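PDB 5TGN: SnoaL-like domain-containing protein from Sphaerobacter thermophilus, which is of unknown function but belongs to the SnoaL-like family of the NTF2 clan, whose cone-shaped alpha+beta fold often encloses a ligand or substrate pocket. Local coordinates for residues 4-9 / 72-77; 34-39 / 101-106; 57-62 / 80-85. One frame throughout, in Å; residues are numbered along the deposited sequence.

Contact 1. Residues 4-9 / 72-77; sequences MAAIDL and HRVVLH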
# COMPACT_ATOMS: atom_id res chain seq x y z
N MSE A 4 10.85 13.82 25.43
CA MSE A 4 11.32 12.54 24.92
C MSE A 4 12.32 12.70 23.77
O MSE A 4 12.13 13.54 22.89
CB MSE A 4 10.14 11.70 24.47
CG MSE A 4 9.42 10.99 25.58
SE MSE A 4 7.93 9.99 24.82
CE MSE A 4 6.49 11.28 25.20
N ALA A 5 13.38 11.90 23.80
CA ALA A 5 14.33 11.88 22.70
C ALA A 5 13.72 11.14 21.51
O ALA A 5 12.69 10.47 21.62
CB ALA A 5 15.64 11.23 23.13
N ALA A 6 14.38 11.26 20.36
CA ALA A 6 13.84 10.67 19.14
C ALA A 6 13.68 9.16 19.27
O ALA A 6 12.67 8.60 18.84
CB ALA A 6 14.73 10.99 17.94
N ILE A 7 14.68 8.48 19.86
CA ILE A 7 14.55 7.03 20.01
C ILE A 7 13.40 6.68 20.94
O ILE A 7 12.70 5.68 20.72
CB ILE A 7 15.88 6.41 20.48
CG1 ILE A 7 15.79 4.88 20.45
CG2 ILE A 7 16.30 6.90 21.89
CD1 ILE A 7 15.55 4.29 19.06
N ASP A 8 13.15 7.51 21.97
CA ASP A 8 12.00 7.30 22.85
C ASP A 8 10.69 7.45 22.10
O ASP A 8 9.75 6.66 22.32
CB ASP A 8 12.02 8.31 24.01
CG ASP A 8 13.26 8.16 24.90
OD1 ASP A 8 13.81 7.03 25.00
OD2 ASP A 8 13.67 9.18 25.50
N LEU A 9 10.57 8.48 21.25
CA LEU A 9 9.36 8.66 20.46
C LEU A 9 9.13 7.46 19.55
O LEU A 9 8.01 6.96 19.43
CB LEU A 9 9.44 9.95 19.63
CG LEU A 9 9.42 11.27 20.39
CD1 LEU A 9 9.77 12.45 19.49
CD2 LEU A 9 8.06 11.49 21.05
N HIS A 72 17.71 13.45 15.88
CA HIS A 72 16.64 13.91 15.01
C HIS A 72 16.15 12.88 13.99
O HIS A 72 15.19 13.16 13.28
CB HIS A 72 17.08 15.18 14.28
CG HIS A 72 17.61 16.23 15.22
ND1 HIS A 72 18.96 16.45 15.39
CD2 HIS A 72 16.98 17.07 16.07
CE1 HIS A 72 19.14 17.41 16.29
NE2 HIS A 72 17.95 17.80 16.72
N ARG A 73 16.75 11.69 13.92
CA ARG A 73 16.27 10.71 12.97
C ARG A 73 16.43 9.32 13.56
O ARG A 73 17.45 9.02 14.17
CB ARG A 73 17.00 10.82 11.63
CG ARG A 73 16.49 9.89 10.53
CD ARG A 73 17.14 10.27 9.19
NE ARG A 73 16.78 9.36 8.10
CZ ARG A 73 17.49 8.27 7.77
NH1 ARG A 73 18.61 7.97 8.43
NH2 ARG A 73 17.08 7.49 6.77
N VAL A 74 15.41 8.48 13.39
CA VAL A 74 15.48 7.09 13.84
C VAL A 74 14.98 6.19 12.71
O VAL A 74 13.93 6.46 12.11
CB VAL A 74 14.65 6.87 15.12
CG1 VAL A 74 14.64 5.41 15.51
CG2 VAL A 74 15.19 7.73 16.28
N VAL A 75 15.70 5.10 12.45
CA VAL A 75 15.23 4.03 11.59
C VAL A 75 15.08 2.76 12.42
O VAL A 75 16.06 2.28 13.00
CB VAL A 75 16.18 3.79 10.41
CG1 VAL A 75 15.64 2.68 9.48
CG2 VAL A 75 16.41 5.10 9.64
N LEU A 76 13.86 2.22 12.45
CA LEU A 76 13.61 0.89 13.02
C LEU A 76 13.26 -0.09 11.91
O LEU A 76 12.55 0.27 10.96
CB LEU A 76 12.46 0.90 14.03
CG LEU A 76 12.47 1.95 15.14
CD1 LEU A 76 11.19 1.81 15.96
CD2 LEU A 76 13.74 1.82 16.01
N HIS A 77 13.75 -1.32 12.02
CA HIS A 77 13.28 -2.43 11.21
C HIS A 77 12.55 -3.40 12.13
O HIS A 77 12.92 -3.57 13.29
CB HIS A 77 14.43 -3.14 10.50
CG HIS A 77 15.01 -2.34 9.37
ND1 HIS A 77 15.92 -2.87 8.48
CD2 HIS A 77 14.79 -1.06 8.98
CE1 HIS A 77 16.24 -1.94 7.59
NE2 HIS A 77 15.57 -0.84 7.87
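The first turn of the N-terminal helix 6-18 rests on the start of strand 73-81 through four side chains of the layer between helix and sheet: Ala6 and Ile7 meet Val74, and Ile7 also reaches Leu76. Val74 is the centre: its CG2 lies against the Ala6-Ile7 backbone and the Ala6 methyl, its CG1 against the end of Ile7. Val74 CG2, anti to the carbonyl carbon of its own residue and beside the backbone N (the CG1 torsion is 176°), is 3.6 Å from the carbonyl C of Ala6 and 3.7 Å from Ala6 CB. On the other branch, Ile7 CD1 comes to 3.8 Å from Val74 CG1, and the two side chains cross at about a right angle. In Ile7, chi1 of -172° puts CG1 anti to the backbone N, and the turn at chi2 then brings CD1 to the strand although the CB of Ile7 is not directed at it. The same CD1 makes a looser approach to Leu76 CD2 at 4.3 Å.

In the NTF2-like fold a curved sheet wraps around the N-terminal helix, and Val74 and Leu76, two residues apart on one face of the strand, continue along that helix to Ala10, with Leu76 also touching Ile14. Val96 of the adjacent strand 88-97 packs on Ala6. The helix start is stabilised locally, where the N-cap residue Ala5 gives its backbone N-H to Asp8 OD2 at 3.2 Å with an N-H...O angle of 149°, on the anti side but well out of the carboxylate plane.

Contact 2. Residues 34-39 / 101-106; sequences EIIAPV and IRRLTI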
# COMPACT_ATOMS: atom_id res chain seq x y z
N GLU A 34 3.20 14.09 10.01
CA GLU A 34 2.53 13.25 9.03
C GLU A 34 3.12 11.84 9.00
O GLU A 34 4.28 11.61 9.35
CB GLU A 34 2.62 13.86 7.64
CG GLU A 34 4.03 13.88 7.12
CD GLU A 34 4.18 14.69 5.85
OE1 GLU A 34 3.33 15.58 5.61
OE2 GLU A 34 5.16 14.43 5.11
N ILE A 35 2.30 10.93 8.48
CA ILE A 35 2.74 9.58 8.12
C ILE A 35 2.64 9.45 6.61
O ILE A 35 1.62 9.82 6.01
CB ILE A 35 1.89 8.50 8.79
CG1 ILE A 35 2.03 8.59 10.31
CG2 ILE A 35 2.31 7.11 8.29
CD1 ILE A 35 1.19 7.54 11.04
N ILE A 36 3.70 8.94 5.98
CA ILE A 36 3.66 8.60 4.56
C ILE A 36 3.65 7.08 4.49
O ILE A 36 4.55 6.42 5.04
CB ILE A 36 4.87 9.15 3.79
CG1 ILE A 36 5.16 10.60 4.20
CG2 ILE A 36 4.66 8.98 2.26
CD1 ILE A 36 6.10 11.38 3.19
N ALA A 37 2.66 6.53 3.83
CA ALA A 37 2.50 5.09 3.87
C ALA A 37 2.07 4.64 2.48
O ALA A 37 1.74 5.50 1.65
CB ALA A 37 1.47 4.69 4.94
N PRO A 38 2.07 3.34 2.17
CA PRO A 38 1.63 2.90 0.83
C PRO A 38 0.20 3.34 0.51
O PRO A 38 -0.67 3.34 1.38
CB PRO A 38 1.72 1.38 0.91
CG PRO A 38 2.75 1.10 1.95
CD PRO A 38 2.59 2.21 2.97
N VAL A 39 -0.05 3.71 -0.74
CA VAL A 39 0.92 3.91 -1.80
C VAL A 39 0.94 5.42 -2.04
O VAL A 39 -0.01 5.97 -2.61
CB VAL A 39 0.51 3.16 -3.07
CG1 VAL A 39 1.48 3.49 -4.25
CG2 VAL A 39 0.48 1.63 -2.78
N ILE A 101 7.43 13.89 16.52
CA ILE A 101 7.64 13.35 15.18
C ILE A 101 7.09 14.32 14.15
O ILE A 101 5.90 14.67 14.17
CB ILE A 101 6.99 11.97 15.02
CG1 ILE A 101 7.49 11.00 16.11
CG2 ILE A 101 7.33 11.40 13.65
CD1 ILE A 101 6.57 9.74 16.30
N ARG A 102 7.96 14.78 13.25
CA ARG A 102 7.51 15.59 12.13
C ARG A 102 7.05 14.71 10.98
O ARG A 102 6.08 15.04 10.29
CB ARG A 102 8.63 16.53 11.67
CG ARG A 102 8.91 17.62 12.72
CD ARG A 102 9.36 18.95 12.11
NE ARG A 102 8.47 19.38 11.03
CZ ARG A 102 7.29 19.95 11.22
NH1 ARG A 102 6.55 20.30 10.18
NH2 ARG A 102 6.85 20.17 12.45
N ARG A 103 7.72 13.59 10.76
CA ARG A 103 7.30 12.72 9.69
C ARG A 103 7.69 11.29 10.02
O ARG A 103 8.80 11.04 10.52
CB ARG A 103 7.90 13.14 8.34
CG ARG A 103 7.66 12.10 7.20
CD ARG A 103 8.56 12.47 6.01
NE ARG A 103 8.03 13.58 5.23
CZ ARG A 103 8.69 14.19 4.24
NH1 ARG A 103 9.93 13.81 3.94
NH2 ARG A 103 8.11 15.15 3.53
N LEU A 104 6.77 10.37 9.76
CA LEU A 104 7.08 8.95 9.81
C LEU A 104 6.85 8.38 8.42
O LEU A 104 5.76 8.54 7.85
CB LEU A 104 6.23 8.22 10.86
CG LEU A 104 6.14 6.70 10.69
CD1 LEU A 104 7.48 6.05 10.89
CD2 LEU A 104 5.06 6.12 11.62
N THR A 105 7.89 7.77 7.84
CA THR A 105 7.77 7.10 6.54
C THR A 105 7.80 5.59 6.78
O THR A 105 8.66 5.10 7.51
CB THR A 105 8.93 7.50 5.60
OG1 THR A 105 8.89 8.92 5.34
CG2 THR A 105 8.86 6.75 4.27
N ILE A 106 6.86 4.86 6.18
CA ILE A 106 6.74 3.42 6.45
C ILE A 106 7.01 2.67 5.15
O ILE A 106 6.18 2.69 4.23
CB ILE A 106 5.36 3.06 7.02
CG1 ILE A 106 5.06 3.98 8.21
CG2 ILE A 106 5.34 1.57 7.48
CD1 ILE A 106 3.67 3.71 8.84
O HOH W 1 4.96 14.80 2.45
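Residues 34-37 and 103-106 run parallel in register, their segment axes 4.7 Å apart at closest and 14° from one another, with Glu34, Ile35 and Ile36 bridged to Arg103, Leu104 and Thr105. This is the parallel pairing within the otherwise antiparallel sheet of the NTF2-like fold. Backbone bonds alternate between the strands: Leu104 N to Glu34 O, Ile36 N to Leu104 O and Ile106 N to Ile36 O. A further bond, Glu34 N to Arg102 O, is bent, its donor lying above the carbonyl plane. Arg102 and Arg103 together face Asp95 in a classic beta bulge.

On the face of Glu34, Ile36, Arg103 and Thr105, Glu34 and Arg103 lie side by side, pointing the same way, their charged planes 14° apart. The bend at chi3 (-77°) of Arg103 turns NE toward the glutamate. The salt bridge runs from Arg103 NE to Glu34 OE2 at 3.0 Å, on the anti side and somewhat out of the carboxylate plane but close to the guanidinium plane; Arg103 NH2 adds a weak bond to the same oxygen. Ile36 CD1 covers one face of the guanidinium, 3.6 Å from Arg103 NE. Glu34 OE1 pairs with Arg44, and Arg103 NH1 with Glu91 of the second subunit, making the ion pairs a chain across the interface. An alanine in place of Arg103 would probably leave Glu34 OE2 without its charged mate and deprive Glu91 of the second subunit of its salt bridge.

On the reverse face, Ile35 CG1 lies 4.1 Å from Leu104 CD2, and Ile35 CG2 reaches Ile106 CD1 at 3.7 Å; both isoleucines also touch Phe52 of helix 46-54. Back on the Glu34 face, a water donates to Glu34 OE2 at 2.7 Å and weakly accepts from Arg103 NH2.

Contact 3. Residues 57-62 / 80-85; sequences PPATTA and VQTPRF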
# COMPACT_ATOMS: atom_id res chain seq x y z
N PRO A 57 -5.14 -3.91 10.55
CA PRO A 57 -5.68 -5.16 11.10
C PRO A 57 -5.06 -5.44 12.45
O PRO A 57 -3.97 -4.93 12.74
CB PRO A 57 -5.24 -6.21 10.07
CG PRO A 57 -3.99 -5.64 9.47
CD PRO A 57 -4.23 -4.16 9.40
N PRO A 58 -5.72 -6.23 13.32
CA PRO A 58 -5.02 -6.80 14.47
C PRO A 58 -3.67 -7.36 14.06
O PRO A 58 -3.57 -8.17 13.13
CB PRO A 58 -5.97 -7.91 14.95
CG PRO A 58 -7.31 -7.41 14.55
CD PRO A 58 -7.13 -6.67 13.25
N ALA A 59 -2.62 -6.87 14.71
CA ALA A 59 -1.25 -7.22 14.34
C ALA A 59 -0.37 -6.96 15.54
O ALA A 59 -0.71 -6.16 16.41
CB ALA A 59 -0.78 -6.42 13.12
N THR A 60 0.76 -7.65 15.61
CA THR A 60 1.78 -7.32 16.59
C THR A 60 3.08 -7.00 15.88
O THR A 60 3.44 -7.65 14.89
CB THR A 60 2.02 -8.45 17.61
OG1 THR A 60 2.57 -9.58 16.95
CG2 THR A 60 0.72 -8.84 18.29
N THR A 61 3.77 -5.98 16.37
CA THR A 61 5.01 -5.48 15.80
C THR A 61 6.14 -5.79 16.76
O THR A 61 6.19 -5.22 17.85
CB THR A 61 4.92 -3.97 15.57
OG1 THR A 61 3.81 -3.68 14.71
CG2 THR A 61 6.20 -3.46 14.97
N ALA A 62 7.06 -6.67 16.36
CA ALA A 62 8.11 -7.16 17.24
C ALA A 62 9.41 -7.30 16.45
O ALA A 62 9.54 -6.81 15.32
CB ALA A 62 7.68 -8.48 17.90
N VAL A 80 6.04 -7.47 11.40
CA VAL A 80 4.63 -7.34 11.76
C VAL A 80 3.94 -8.68 11.51
O VAL A 80 3.95 -9.18 10.38
CB VAL A 80 3.94 -6.21 10.99
CG1 VAL A 80 2.43 -6.17 11.33
CG2 VAL A 80 4.60 -4.86 11.31
N GLN A 81 3.39 -9.29 12.56
CA GLN A 81 2.66 -10.54 12.42
C GLN A 81 1.16 -10.31 12.64
O GLN A 81 0.76 -9.47 13.45
CB GLN A 81 3.19 -11.58 13.40
CG GLN A 81 4.62 -11.98 13.03
CD GLN A 81 5.21 -12.98 13.97
OE1 GLN A 81 5.79 -12.60 14.99
NE2 GLN A 81 5.07 -14.27 13.66
N THR A 82 0.36 -11.10 11.95
CA THR A 82 -1.10 -11.06 12.00
C THR A 82 -1.66 -12.46 12.14
O THR A 82 -0.93 -13.46 12.00
CB THR A 82 -1.68 -10.41 10.74
OG1 THR A 82 -1.23 -11.14 9.60
CG2 THR A 82 -1.30 -8.90 10.62
N PRO A 83 -2.96 -12.58 12.44
CA PRO A 83 -3.56 -13.92 12.58
C PRO A 83 -3.48 -14.78 11.35
O PRO A 83 -3.42 -16.01 11.48
CB PRO A 83 -5.02 -13.60 12.95
CG PRO A 83 -4.93 -12.35 13.74
CD PRO A 83 -3.81 -11.54 13.06
N ARG A 84 -3.52 -14.20 10.15
CA ARG A 84 -3.64 -15.04 8.96
C ARG A 84 -2.61 -14.71 7.89
O ARG A 84 -2.28 -15.56 7.07
CB ARG A 84 -5.06 -14.91 8.38
CG ARG A 84 -5.37 -15.82 7.18
CD ARG A 84 -5.33 -17.29 7.57
NE ARG A 84 -4.71 -18.09 6.51
CZ ARG A 84 -3.57 -18.76 6.66
NH1 ARG A 84 -3.04 -19.46 5.64
NH2 ARG A 84 -2.95 -18.77 7.84
N PHE A 85 -2.10 -13.48 7.85
CA PHE A 85 -1.21 -13.12 6.74
C PHE A 85 0.24 -13.45 7.08
O PHE A 85 0.58 -13.73 8.23
CB PHE A 85 -1.39 -11.65 6.38
CG PHE A 85 -2.81 -11.28 6.11
CD1 PHE A 85 -3.58 -12.03 5.21
CD2 PHE A 85 -3.41 -10.25 6.81
CE1 PHE A 85 -4.92 -11.72 5.00
CE2 PHE A 85 -4.76 -9.94 6.59
CZ PHE A 85 -5.50 -10.69 5.69
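Two backbone hydrogen bonds join Thr60 and Gln81 as an antiparallel hydrogen-bonded pair: Thr60 N to Gln81 O and Gln81 N to Thr60 O, both 2.8 Å long and nearly straight, at 159° and 162°. CA-H...O contacts accompany the pair, from Ala59 CA to Gln81 O at 3.1 Å and from Val80 CA to Thr60 O at 3.4 Å, the Ala59 one well bent.

The pairing is the open end of the beta hairpin made by strands 60-69 and 73-81 in the sheet of the NTF2-like fold, where one strand enters from Pro57-Pro58 and the other runs out to Pro83. Asn18 of helix 6-18 takes the Thr61 amide through its OD1.

Van der Waals contacts lie beside the ladder. Val80 divides its methyls: CG1, anti to the backbone N (chi1 176°), makes an apolar contact with Ala59 CB at 3.7 Å, while CG2 comes equally near Thr61 OG1 in the adjacent non-hydrogen-bonded pair. Ala59 CB also touches Thr82 CG2, 3.6 Å away, and is thus flanked by methyls of two residues. Beyond the last bridge, Pro58 O faces Thr82 CG2 and the Pro83 ring atom CD, the latter at 3.4 Å.

Within 80-85, Thr82 OG1 accepts a hydrogen bond from Phe85 N, an ST motif in the turn after the strand. Pro83 and Thr60 also pack on Phe85 of the fourth subunit, and Arg84 NH2 bonds to Pro57 O of that subunit.

Overall arrangement
From the N terminus, residues 4-9 wait until 72-77 to close contact 1, which seats helix 6-18 on strand 73-81. Before that closure the chain has already passed 34-39, whose partner 101-106 comes only near the C terminus, so contacts 1 and 2 cross. Contact 3 has the shortest loop, from 57-62 to 80-85 around the hairpin, and lies wholly within the span of contact 2 while crossing contact 1. Contacts 1 and 3 share strand 73-81 but have centres about 22 Å apart, on opposite sides of the chain's centre. Contacts 1 and 2 touch where Leu9 CD1 comes 4.0 Å from Ile101 N. All three reach one sheet.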